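Local structure of ComZ (Thermus thermophilus, 6QVI) at residues F357-T360 against Q365-L368. The protein is a competence-associated pilin that probably acts as a DNA receptor at the pilus tip during natural transformation. Numbering follows the deposited sequence.
Sequences FRYT and QELL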
ATOM      1  N   PHE A 357       9.534  16.818 -18.028  1.00 72.12           N
ATOM      2  CA  PHE A 357       9.578  17.591 -16.799  1.00 78.96           C
ATOM      3  C   PHE A 357      10.191  18.946 -17.096  1.00 90.03           C
ATOM      4  O   PHE A 357      10.935  19.117 -18.060  1.00 93.48           O
ATOM      5  CB  PHE A 357      10.364  16.889 -15.669  1.00 75.80           C
ATOM      6  CG  PHE A 357      11.860  16.906 -15.852  1.00 73.56           C
ATOM      7  CD1 PHE A 357      12.623  17.978 -15.411  1.00 80.96           C
ATOM      8  CD2 PHE A 357      12.512  15.823 -16.417  1.00 73.63           C
ATOM      9  CE1 PHE A 357      14.011  17.993 -15.583  1.00 86.30           C
ATOM     10  CE2 PHE A 357      13.908  15.830 -16.587  1.00 79.26           C
ATOM     11  CZ  PHE A 357      14.652  16.912 -16.164  1.00 82.75           C
ATOM     12  N   ARG A 358       9.896  19.904 -16.228  1.00 93.42           N
ATOM     13  CA  ARG A 358      10.377  21.265 -16.393  1.00 93.79           C
ATOM     14  C   ARG A 358      10.722  21.806 -15.016  1.00 90.72           C
ATOM     15  O   ARG A 358       9.964  21.589 -14.066  1.00 95.78           O
ATOM     16  CB  ARG A 358       9.327  22.137 -17.071  1.00 98.43           C
ATOM     17  CG  ARG A 358       9.775  23.543 -17.289  1.00104.55           C
ATOM     18  CD  ARG A 358       9.177  24.064 -18.565  1.00111.88           C
ATOM     19  NE  ARG A 358       7.739  23.859 -18.578  1.00114.65           N
ATOM     20  CZ  ARG A 358       6.866  24.781 -18.203  1.00121.55           C
ATOM     21  NH1 ARG A 358       7.302  25.968 -17.796  1.00129.07           N
ATOM     22  NH2 ARG A 358       5.566  24.521 -18.237  1.00120.38           N
ATOM     23  N   TYR A 359      11.885  22.438 -14.887  1.00 84.23           N
ATOM     24  CA  TYR A 359      12.356  22.900 -13.585  1.00 90.01           C
ATOM     25  C   TYR A 359      12.688  24.399 -13.644  1.00100.35           C
ATOM     26  O   TYR A 359      13.741  24.790 -14.160  1.00101.98           O
ATOM     27  CB  TYR A 359      13.579  22.108 -13.139  1.00 90.06           C
ATOM     28  CG  TYR A 359      14.263  22.647 -11.886  1.00 95.15           C
ATOM     29  CD1 TYR A 359      13.529  23.157 -10.811  1.00 99.10           C
ATOM     30  CD2 TYR A 359      15.646  22.794 -11.854  1.00 96.58           C
ATOM     31  CE1 TYR A 359      14.181  23.671  -9.685  1.00103.57           C
ATOM     32  CE2 TYR A 359      16.297  23.338 -10.771  1.00 99.01           C
ATOM     33  CZ  TYR A 359      15.579  23.757  -9.666  1.00 98.62           C
ATOM     34  OH  TYR A 359      16.255  24.284  -8.570  1.00 87.04           O
ATOM     35  N   THR A 360      11.775  25.235 -13.160  1.00100.47           N
ATOM     36  CA  THR A 360      12.020  26.672 -13.122  1.00104.38           C
ATOM     37  C   THR A 360      12.776  27.043 -11.845  1.00104.84           C
ATOM     38  O   THR A 360      12.729  26.329 -10.836  1.00104.13           O
ATOM     39  CB  THR A 360      10.709  27.457 -13.223  1.00108.42           C
ATOM     40  OG1 THR A 360       9.828  26.807 -14.145  1.00109.14           O
ATOM     41  CG2 THR A 360      10.988  28.829 -13.735  1.00113.89           C
ATOM     42  N   GLN A 365      11.303  30.204  -4.041  1.00183.14           N
ATOM     43  CA  GLN A 365      10.638  28.917  -3.890  1.00182.52           C
ATOM     44  C   GLN A 365      10.466  28.237  -5.260  1.00176.35           C
ATOM     45  O   GLN A 365       9.548  28.575  -6.006  1.00178.48           O
ATOM     46  CB  GLN A 365       9.343  29.097  -3.063  1.00191.06           C
ATOM     47  CG  GLN A 365       9.137  27.834  -2.290  1.00190.96           C
ATOM     48  CD  GLN A 365       8.527  26.932  -3.271  1.00190.66           C
ATOM     49  OE1 GLN A 365       7.628  27.378  -3.975  1.00194.49           O
ATOM     50  NE2 GLN A 365       9.119  25.790  -3.531  1.00186.53           N
ATOM     51  N   GLU A 366      11.404  27.380  -5.665  1.00157.78           N
ATOM     52  CA  GLU A 366      11.396  26.758  -7.000  1.00137.40           C
ATOM     53  C   GLU A 366      10.226  25.914  -7.474  1.00122.54           C
ATOM     54  O   GLU A 366       9.284  25.656  -6.760  1.00126.05           O
ATOM     55  CB  GLU A 366      12.673  25.985  -7.230  1.00130.91           C
ATOM     56  CG  GLU A 366      13.869  26.533  -6.499  1.00130.42           C
ATOM     57  CD  GLU A 366      13.939  28.025  -6.549  1.00137.21           C
ATOM     58  OE1 GLU A 366      13.318  28.599  -7.433  1.00139.50           O
ATOM     59  OE2 GLU A 366      14.637  28.620  -5.719  1.00142.68           O
ATOM     60  N   LEU A 367      10.310  25.456  -8.708  1.00105.67           N
ATOM     61  CA  LEU A 367       9.225  24.686  -9.261  1.00 95.56           C
ATOM     62  C   LEU A 367       9.718  23.611 -10.186  1.00 91.62           C
ATOM     63  O   LEU A 367      10.610  23.824 -10.976  1.00 95.46           O
ATOM     64  CB  LEU A 367       8.280  25.605  -9.995  1.00 97.86           C
ATOM     65  CG  LEU A 367       7.043  24.902 -10.506  1.00 98.77           C
ATOM     66  CD1 LEU A 367       6.454  24.158  -9.343  1.00 94.53           C
ATOM     67  CD2 LEU A 367       6.025  25.860 -11.073  1.00105.65           C
ATOM     68  N   LEU A 368       9.115  22.444 -10.075  1.00 90.47           N
ATOM     69  CA  LEU A 368       9.473  21.308 -10.868  1.00 87.67           C
ATOM     70  C   LEU A 368       8.191  20.645 -11.246  1.00 84.79           C
ATOM     71  O   LEU A 368       7.579  19.998 -10.446  1.00 84.98           O
ATOM     72  CB  LEU A 368      10.301  20.383 -10.019  1.00 86.33           C
ATOM     73  CG  LEU A 368      10.254  18.946 -10.422  1.00 78.08           C
ATOM     74  CD1 LEU A 368      10.380  18.941 -11.915  1.00 74.76           C
ATOM     75  CD2 LEU A 368      11.446  18.272  -9.801  1.00 75.88           C
TER
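Phe357 meets Leu368 across the two strands of an antiparallel beta hairpin, 357-360 and 366-371; the axes of 357-360 and 366-368 approach to 4.7 Å. The hairpin sits within a six-stranded mixed sheet, with strand 343-348 beside 357-360 and strand 387-392 beside 366-371. The contact between Phe357 and Leu368 is apolar, Phe357 CD1 lying 4.3 Å from Leu368 CD1, and Cys345 and Val370 also touch the phenylalanine. Arg358 contributes mainly backbone here: its O receives a CA-H...O contact from Leu368 CA at 3.2 Å, while its guanidinium group makes a weak, long ion pair with Glu369. Tyr359 forms a non-hydrogen-bonded pair with Leu368. With its CG anti to the backbone N (chi1 172°), the ring extends along the partner strand and brings its edge to Leu367 O and to Glu366 CB, the latter 3.7 Å from Tyr359 CE1. Ring and carboxylate planes stand 82° apart, and the polar ends diverge: Tyr359 OH bonds to Asp339 O, whereas Glu366 reaches Thr362 and a salt bridge with Arg385. With an alanine here, Asp339 O would probably lose this hydroxyl partner and the Glu366 methylenes the ring that lies against them. Thr360 closes the ladder as a hydrogen-bonded pair with Leu367. Both bonds are weak, for different reasons: Thr360 N to Leu367 O is short but bent (126°), whereas Leu367 N to Thr360 O is nearly straight but long at 3.3 Å.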